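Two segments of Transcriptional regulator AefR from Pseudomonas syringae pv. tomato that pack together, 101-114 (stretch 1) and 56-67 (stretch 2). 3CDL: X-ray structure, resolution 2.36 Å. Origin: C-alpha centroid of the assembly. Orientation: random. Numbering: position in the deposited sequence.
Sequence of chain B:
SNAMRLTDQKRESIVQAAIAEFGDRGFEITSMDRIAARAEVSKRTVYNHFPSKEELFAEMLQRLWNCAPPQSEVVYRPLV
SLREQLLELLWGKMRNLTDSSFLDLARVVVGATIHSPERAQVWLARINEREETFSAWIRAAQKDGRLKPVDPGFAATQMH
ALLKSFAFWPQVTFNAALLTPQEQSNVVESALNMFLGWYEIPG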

ATOM      1  N   SER B 101      13.023  -5.196 -10.967  1.00 51.64           N
ATOM      2  CA  SER B 101      12.648  -6.605 -11.018  1.00 51.15           C
ATOM      3  C   SER B 101      11.918  -7.007  -9.723  1.00 50.82           C
ATOM      4  O   SER B 101      11.051  -7.887  -9.729  1.00 51.17           O
ATOM      5  CB  SER B 101      13.875  -7.495 -11.313  1.00 51.67           C
ATOM      6  OG  SER B 101      14.932  -7.275 -10.387  1.00 50.74           O
ATOM      7  N   PHE B 102      12.246  -6.330  -8.627  1.00 49.74           N
ATOM      8  CA  PHE B 102      11.537  -6.520  -7.371  1.00 49.35           C
ATOM      9  C   PHE B 102      10.154  -5.856  -7.429  1.00 49.07           C
ATOM     10  O   PHE B 102       9.156  -6.447  -7.031  1.00 48.80           O
ATOM     11  CB  PHE B 102      12.385  -5.989  -6.209  1.00 49.26           C
ATOM     12  CG  PHE B 102      11.699  -6.025  -4.878  1.00 50.05           C
ATOM     13  CD1 PHE B 102      10.874  -4.976  -4.468  1.00 49.12           C
ATOM     14  CD2 PHE B 102      11.888  -7.100  -4.012  1.00 51.29           C
ATOM     15  CE1 PHE B 102      10.237  -5.017  -3.249  1.00 48.57           C
ATOM     16  CE2 PHE B 102      11.242  -7.129  -2.771  1.00 49.96           C
ATOM     17  CZ  PHE B 102      10.420  -6.083  -2.401  1.00 48.17           C
ATOM     18  N   LEU B 103      10.087  -4.634  -7.939  1.00 49.05           N
ATOM     19  CA  LEU B 103       8.793  -3.971  -8.078  1.00 48.92           C
ATOM     20  C   LEU B 103       7.835  -4.787  -8.917  1.00 48.69           C
ATOM     21  O   LEU B 103       6.657  -4.896  -8.586  1.00 49.99           O
ATOM     22  CB  LEU B 103       8.940  -2.555  -8.628  1.00 48.57           C
ATOM     23  CG  LEU B 103       9.506  -1.582  -7.582  1.00 48.63           C
ATOM     24  CD1 LEU B 103       9.898  -0.296  -8.254  1.00 49.56           C
ATOM     25  CD2 LEU B 103       8.564  -1.325  -6.358  1.00 47.15           C
ATOM     26  N   ASP B 104       8.352  -5.369  -9.990  1.00 48.81           N
ATOM     27  CA  ASP B 104       7.583  -6.261 -10.848  1.00 48.65           C
ATOM     28  C   ASP B 104       6.974  -7.454 -10.121  1.00 47.94           C
ATOM     29  O   ASP B 104       5.790  -7.702 -10.245  1.00 48.14           O
ATOM     30  CB  ASP B 104       8.438  -6.723 -12.020  1.00 48.61           C
ATOM     31  CG  ASP B 104       8.650  -5.622 -13.034  1.00 49.72           C
ATOM     32  OD1 ASP B 104       8.145  -4.514 -12.772  1.00 49.84           O
ATOM     33  OD2 ASP B 104       9.319  -5.853 -14.073  1.00 49.41           O
ATOM     34  N   LEU B 105       7.792  -8.185  -9.371  1.00 47.47           N
ATOM     35  CA  LEU B 105       7.318  -9.302  -8.584  1.00 47.10           C
ATOM     36  C   LEU B 105       6.252  -8.821  -7.597  1.00 47.26           C
ATOM     37  O   LEU B 105       5.167  -9.400  -7.505  1.00 47.62           O
ATOM     38  CB  LEU B 105       8.493  -9.931  -7.839  1.00 47.29           C
ATOM     39  CG  LEU B 105       8.228 -10.777  -6.587  1.00 46.82           C
ATOM     40  CD1 LEU B 105       8.196 -12.217  -6.959  1.00 46.21           C
ATOM     41  CD2 LEU B 105       9.315 -10.554  -5.594  1.00 46.84           C
ATOM     42  N   ALA B 106       6.579  -7.758  -6.866  1.00 47.00           N
ATOM     43  CA  ALA B 106       5.676  -7.150  -5.925  1.00 46.54           C
ATOM     44  C   ALA B 106       4.316  -6.885  -6.570  1.00 46.90           C
ATOM     45  O   ALA B 106       3.276  -7.237  -6.000  1.00 45.91           O
ATOM     46  CB  ALA B 106       6.272  -5.874  -5.412  1.00 46.48           C
ATOM     47  N   ARG B 107       4.341  -6.270  -7.755  1.00 46.86           N
ATOM     48  CA  ARG B 107       3.118  -5.969  -8.490  1.00 47.63           C
ATOM     49  C   ARG B 107       2.293  -7.227  -8.776  1.00 47.35           C
ATOM     50  O   ARG B 107       1.122  -7.323  -8.388  1.00 46.81           O
ATOM     51  CB  ARG B 107       3.439  -5.270  -9.798  1.00 47.70           C
ATOM     52  CG  ARG B 107       3.181  -3.793  -9.787  1.00 51.13           C
ATOM     53  CD  ARG B 107       3.571  -3.157 -11.118  1.00 56.93           C
ATOM     54  NE  ARG B 107       5.015  -3.290 -11.376  1.00 60.34           N
ATOM     55  CZ  ARG B 107       5.888  -2.285 -11.296  1.00 63.03           C
ATOM     56  NH1 ARG B 107       5.470  -1.061 -10.989  1.00 63.82           N
ATOM     57  NH2 ARG B 107       7.181  -2.492 -11.540  1.00 63.51           N
ATOM     58  N   VAL B 108       2.899  -8.206  -9.443  1.00 47.06           N
ATOM     59  CA  VAL B 108       2.156  -9.439  -9.693  1.00 47.07           C
ATOM     60  C   VAL B 108       1.678 -10.130  -8.401  1.00 47.13           C
ATOM     61  O   VAL B 108       0.590 -10.667  -8.406  1.00 47.62           O
ATOM     62  CB  VAL B 108       2.771 -10.407 -10.803  1.00 46.64           C
ATOM     63  CG1 VAL B 108       3.595  -9.636 -11.810  1.00 46.62           C
ATOM     64  CG2 VAL B 108       3.567 -11.525 -10.225  1.00 46.48           C
ATOM     65  N   VAL B 109       2.441 -10.068  -7.303  1.00 46.83           N
ATOM     66  CA  VAL B 109       2.029 -10.768  -6.065  1.00 47.23           C
ATOM     67  C   VAL B 109       0.856 -10.083  -5.354  1.00 47.34           C
ATOM     68  O   VAL B 109      -0.129 -10.729  -4.985  1.00 47.29           O
ATOM     69  CB  VAL B 109       3.212 -11.030  -5.068  1.00 47.31           C
ATOM     70  CG1 VAL B 109       2.714 -11.671  -3.798  1.00 46.60           C
ATOM     71  CG2 VAL B 109       4.228 -11.947  -5.693  1.00 47.03           C
ATOM     72  N   VAL B 110       0.986  -8.773  -5.166  1.00 47.62           N
ATOM     73  CA  VAL B 110      -0.119  -7.936  -4.752  1.00 47.52           C
ATOM     74  C   VAL B 110      -1.316  -8.075  -5.684  1.00 47.33           C
ATOM     75  O   VAL B 110      -2.457  -8.213  -5.231  1.00 48.00           O
ATOM     76  CB  VAL B 110       0.306  -6.460  -4.666  1.00 48.10           C
ATOM     77  CG1 VAL B 110      -0.900  -5.580  -4.260  1.00 47.52           C
ATOM     78  CG2 VAL B 110       1.451  -6.314  -3.676  1.00 47.13           C
ATOM     79  N   GLY B 111      -1.060  -8.038  -6.984  1.00 47.14           N
ATOM     80  CA  GLY B 111      -2.126  -8.221  -7.960  1.00 46.23           C
ATOM     81  C   GLY B 111      -2.804  -9.570  -7.820  1.00 45.36           C
ATOM     82  O   GLY B 111      -4.015  -9.703  -8.037  1.00 45.68           O
ATOM     83  N   ALA B 112      -2.026 -10.578  -7.457  1.00 44.21           N
ATOM     84  CA  ALA B 112      -2.583 -11.904  -7.328  1.00 43.92           C
ATOM     85  C   ALA B 112      -3.301 -12.086  -5.994  1.00 43.67           C
ATOM     86  O   ALA B 112      -4.147 -12.952  -5.873  1.00 43.55           O
ATOM     87  CB  ALA B 112      -1.500 -12.996  -7.552  1.00 43.47           C
ATOM     88  N   THR B 113      -2.980 -11.295  -4.977  1.00 43.96           N
ATOM     89  CA  THR B 113      -3.676 -11.534  -3.700  1.00 44.78           C
ATOM     90  C   THR B 113      -4.855 -10.616  -3.443  1.00 44.17           C
ATOM     91  O   THR B 113      -5.773 -11.004  -2.734  1.00 44.30           O
ATOM     92  CB  THR B 113      -2.725 -11.648  -2.432  1.00 44.18           C
ATOM     93  OG1 THR B 113      -2.591 -10.382  -1.788  1.00 47.64           O
ATOM     94  CG2 THR B 113      -1.365 -12.145  -2.800  1.00 44.04           C
ATOM     95  N   ILE B 114      -4.834  -9.422  -4.033  1.00 44.64           N
ATOM     96  CA  ILE B 114      -5.811  -8.362  -3.708  1.00 45.03           C
ATOM     97  C   ILE B 114      -7.277  -8.820  -3.753  1.00 45.37           C
ATOM     98  O   ILE B 114      -8.029  -8.632  -2.767  1.00 44.90           O
ATOM     99  CB  ILE B 114      -5.570  -7.038  -4.517  1.00 45.29           C
ATOM    100  CG1 ILE B 114      -6.509  -5.912  -4.042  1.00 45.41           C
ATOM    101  CG2 ILE B 114      -5.639  -7.269  -6.039  1.00 44.99           C
ATOM    102  CD1 ILE B 114      -5.900  -4.499  -4.136  1.00 43.78           C
TER
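Stretch 2 56-67: LFAEMLQRLWNC

Stretch 1 is helical along the residues that make the contact, with i to i+4 backbone hydrogen bonds such as Val109 N to Leu105 O at 2.8 Å. Stretch 2 continues a helix that begins earlier in the chain; a type I beta turn spans Leu64 to Cys67, with Cys67 N hydrogen-bonded to Leu64 O at 2.8 Å. The N-to-C directions of the two helices differ by 126° (signed crossing angle -126°), so they run obliquely against each other with opposed sense; their axes approach to 9.9 Å. The register agrees with the opposed sense: Ala106 CA lies 6.3 Å from Leu64 CA, and Val109 CA 6.9 Å from Leu61 CA.

Along stretch 1, contact starts at Phe102, whose t rotamer (chi1 175°) brings the ring to the turn. Its CE2 is 3.3 Å from Leu64 O, which lies at the ring edge, and 3.4 Å from Cys67 C. Leu64 CD1 makes an off-centre CH-pi contact, 4.3 Å from the centroid of the Phe102 ring. Leu105 points toward stretch 2 and reaches Met60, Arg63 and Leu64, with CD1 3.5 Å from Met60 CG and CD2 3.5 Å from Leu64 CD1. Ala106 CA lies 3.5 Å from Leu64 CD1, and Ala106 CB lies 3.7 Å from the same atom. Leu64 is thus a knob among Phe102, Leu105, Ala106 and Val109.

Val108 CG2 meets the selenomethionine Met60 at CE, 3.3 Å away. Val109 is the reciprocal knob, seated among Phe57, Met60, Leu61 and Leu64; its CG2 is 3.4 Å from Met60 CE and its CG1 3.4 Å from Leu61 CD1. Farther along, Ala112 CB lies 3.7 Å from Phe57 CE1, and Thr113 CG2 approaches the edge of that ring, 3.5 Å from Phe57 CZ. No hydrogen bond crosses the interface, and the side-chain contacts are between apolar groups; the two stretches together bury 565 Å².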

ATOM      1  N   LEU B  56       4.495 -22.303  -7.118  1.00 44.16           N
ATOM      2  CA  LEU B  56       5.198 -21.226  -7.801  1.00 43.38           C
ATOM      3  C   LEU B  56       4.883 -19.886  -7.143  1.00 43.37           C
ATOM      4  O   LEU B  56       5.785 -19.059  -6.903  1.00 43.18           O
ATOM      5  CB  LEU B  56       4.817 -21.228  -9.289  1.00 43.73           C
ATOM      6  CG  LEU B  56       5.164 -20.047 -10.204  1.00 43.25           C
ATOM      7  CD1 LEU B  56       6.692 -19.813 -10.345  1.00 42.99           C
ATOM      8  CD2 LEU B  56       4.518 -20.290 -11.548  1.00 42.63           C
ATOM      9  N   PHE B  57       3.596 -19.679  -6.855  1.00 42.70           N
ATOM     10  CA  PHE B  57       3.158 -18.537  -6.065  1.00 42.09           C
ATOM     11  C   PHE B  57       3.830 -18.515  -4.693  1.00 42.13           C
ATOM     12  O   PHE B  57       4.191 -17.444  -4.201  1.00 41.81           O
ATOM     13  CB  PHE B  57       1.638 -18.529  -5.900  1.00 41.56           C
ATOM     14  CG  PHE B  57       1.126 -17.327  -5.160  1.00 40.68           C
ATOM     15  CD1 PHE B  57       0.987 -16.105  -5.811  1.00 38.18           C
ATOM     16  CD2 PHE B  57       0.798 -17.413  -3.820  1.00 39.77           C
ATOM     17  CE1 PHE B  57       0.543 -15.013  -5.156  1.00 38.52           C
ATOM     18  CE2 PHE B  57       0.350 -16.314  -3.139  1.00 40.60           C
ATOM     19  CZ  PHE B  57       0.227 -15.100  -3.806  1.00 41.53           C
ATOM     20  N   ALA B  58       3.995 -19.693  -4.088  1.00 42.52           N
ATOM     21  CA  ALA B  58       4.658 -19.829  -2.788  1.00 43.09           C
ATOM     22  C   ALA B  58       6.069 -19.267  -2.840  1.00 43.72           C
ATOM     23  O   ALA B  58       6.499 -18.600  -1.911  1.00 42.72           O
ATOM     24  CB  ALA B  58       4.692 -21.277  -2.340  1.00 42.71           C
ATOM     25  N   GLU B  59       6.759 -19.522  -3.951  1.00 45.19           N
ATOM     26  CA  GLU B  59       8.144 -19.126  -4.132  1.00 47.13           C
ATOM     27  C   GLU B  59       8.264 -17.626  -4.334  1.00 48.48           C
ATOM     28  O   GLU B  59       9.120 -16.982  -3.744  1.00 48.21           O
ATOM     29  CB  GLU B  59       8.751 -19.848  -5.333  1.00 47.39           C
ATOM     30  CG  GLU B  59      10.140 -20.447  -5.079  1.00 48.36           C
ATOM     31  CD  GLU B  59      11.224 -19.419  -4.896  1.00 49.53           C
ATOM     32  OE1 GLU B  59      12.029 -19.217  -5.830  1.00 50.84           O
ATOM     33  OE2 GLU B  59      11.283 -18.814  -3.811  1.00 51.28           O
HETATM   34  N   MSE B  60       7.394 -17.081  -5.179  1.00 50.67           N
HETATM   35  CA  MSE B  60       7.295 -15.643  -5.390  1.00 53.25           C
HETATM   36  C   MSE B  60       7.022 -14.858  -4.108  1.00 53.13           C
HETATM   37  O   MSE B  60       7.590 -13.789  -3.898  1.00 53.42           O
HETATM   38  CB  MSE B  60       6.187 -15.358  -6.387  1.00 53.06           C
HETATM   39  CG  MSE B  60       6.656 -15.285  -7.804  1.00 54.74           C
HETATM   40 SE   MSE B  60       5.179 -15.318  -9.056  1.00 58.05          SE
HETATM   41  CE  MSE B  60       3.870 -14.166  -8.209  1.00 56.96           C
ATOM     42  N   LEU B  61       6.136 -15.386  -3.267  1.00 53.49           N
ATOM     43  CA  LEU B  61       5.834 -14.781  -1.979  1.00 53.87           C
ATOM     44  C   LEU B  61       7.096 -14.723  -1.109  1.00 54.32           C
ATOM     45  O   LEU B  61       7.531 -13.632  -0.724  1.00 54.11           O
ATOM     46  CB  LEU B  61       4.714 -15.562  -1.289  1.00 53.77           C
ATOM     47  CG  LEU B  61       3.746 -14.848  -0.353  1.00 54.35           C
ATOM     48  CD1 LEU B  61       3.021 -13.700  -1.063  1.00 54.39           C
ATOM     49  CD2 LEU B  61       2.744 -15.844   0.238  1.00 53.93           C
ATOM     50  N   GLN B  62       7.690 -15.889  -0.832  1.00 54.91           N
ATOM     51  CA  GLN B  62       8.941 -15.986  -0.066  1.00 55.70           C
ATOM     52  C   GLN B  62       9.925 -14.902  -0.482  1.00 55.84           C
ATOM     53  O   GLN B  62      10.515 -14.242   0.361  1.00 55.88           O
ATOM     54  CB  GLN B  62       9.613 -17.362  -0.232  1.00 55.82           C
ATOM     55  CG  GLN B  62       8.735 -18.610   0.019  1.00 57.35           C
ATOM     56  CD  GLN B  62       8.294 -18.796   1.473  1.00 59.49           C
ATOM     57  OE1 GLN B  62       8.822 -19.655   2.191  1.00 59.83           O
ATOM     58  NE2 GLN B  62       7.313 -18.001   1.908  1.00 60.16           N
ATOM     59  N   ARG B  63      10.066 -14.723  -1.795  1.00 56.32           N
ATOM     60  CA  ARG B  63      10.989 -13.764  -2.405  1.00 56.66           C
ATOM     61  C   ARG B  63      10.640 -12.318  -2.133  1.00 57.22           C
ATOM     62  O   ARG B  63      11.509 -11.445  -2.179  1.00 57.06           O
ATOM     63  CB  ARG B  63      10.997 -13.942  -3.915  1.00 56.39           C
ATOM     64  CG  ARG B  63      11.846 -15.047  -4.419  1.00 55.68           C
ATOM     65  CD  ARG B  63      11.931 -14.951  -5.923  1.00 55.66           C
ATOM     66  NE  ARG B  63      12.452 -16.178  -6.517  1.00 54.99           N
ATOM     67  CZ  ARG B  63      13.124 -16.227  -7.661  1.00 54.31           C
ATOM     68  NH1 ARG B  63      13.372 -15.112  -8.333  1.00 54.41           N
ATOM     69  NH2 ARG B  63      13.557 -17.389  -8.122  1.00 53.66           N
ATOM     70  N   LEU B  64       9.363 -12.065  -1.875  1.00 58.44           N
ATOM     71  CA  LEU B  64       8.863 -10.706  -1.801  1.00 59.63           C
ATOM     72  C   LEU B  64       9.246 -10.025  -0.503  1.00 60.83           C
ATOM     73  O   LEU B  64      10.251  -9.325  -0.451  1.00 61.07           O
ATOM     74  CB  LEU B  64       7.351 -10.661  -2.017  1.00 59.34           C
ATOM     75  CG  LEU B  64       6.841  -9.239  -2.221  1.00 59.38           C
ATOM     76  CD1 LEU B  64       7.625  -8.560  -3.328  1.00 59.85           C
ATOM     77  CD2 LEU B  64       5.375  -9.239  -2.528  1.00 59.39           C
ATOM     78  N   TRP B  65       8.456 -10.232   0.545  1.00 62.28           N
ATOM     79  CA  TRP B  65       8.735  -9.599   1.826  1.00 63.62           C
ATOM     80  C   TRP B  65       9.998 -10.167   2.496  1.00 64.32           C
ATOM     81  O   TRP B  65      10.348  -9.776   3.614  1.00 64.48           O
ATOM     82  CB  TRP B  65       7.503  -9.624   2.752  1.00 63.92           C
ATOM     83  CG  TRP B  65       6.649 -10.870   2.651  1.00 64.09           C
ATOM     84  CD1 TRP B  65       5.346 -10.938   2.250  1.00 64.04           C
ATOM     85  CD2 TRP B  65       7.043 -12.214   2.965  1.00 64.19           C
ATOM     86  NE1 TRP B  65       4.901 -12.236   2.292  1.00 64.19           N
ATOM     87  CE2 TRP B  65       5.921 -13.043   2.726  1.00 64.03           C
ATOM     88  CE3 TRP B  65       8.236 -12.802   3.423  1.00 64.50           C
ATOM     89  CZ2 TRP B  65       5.954 -14.429   2.926  1.00 64.21           C
ATOM     90  CZ3 TRP B  65       8.271 -14.180   3.624  1.00 64.38           C
ATOM     91  CH2 TRP B  65       7.135 -14.977   3.371  1.00 64.39           C
ATOM     92  N   ASN B  66      10.687 -11.079   1.807  1.00 65.08           N
ATOM     93  CA  ASN B  66      12.063 -11.403   2.165  1.00 65.98           C
ATOM     94  C   ASN B  66      13.009 -10.222   1.911  1.00 66.58           C
ATOM     95  O   ASN B  66      14.050 -10.099   2.567  1.00 66.69           O
ATOM     96  CB  ASN B  66      12.547 -12.657   1.443  1.00 66.15           C
ATOM     97  CG  ASN B  66      12.606 -13.875   2.360  1.00 66.49           C
ATOM     98  OD1 ASN B  66      13.677 -14.438   2.591  1.00 66.32           O
ATOM     99  ND2 ASN B  66      11.453 -14.283   2.890  1.00 66.74           N
ATOM    100  N   CYS B  67      12.632  -9.357   0.965  1.00 67.23           N
ATOM    101  CA  CYS B  67      13.283  -8.049   0.778  1.00 67.93           C
ATOM    102  C   CYS B  67      12.290  -6.923   0.469  1.00 67.85           C
ATOM    103  O   CYS B  67      11.177  -6.886   1.005  1.00 67.86           O
ATOM    104  CB  CYS B  67      14.363  -8.121  -0.303  1.00 67.96           C
ATOM    105  SG  CYS B  67      15.968  -8.663   0.336  1.00 69.71           S
TER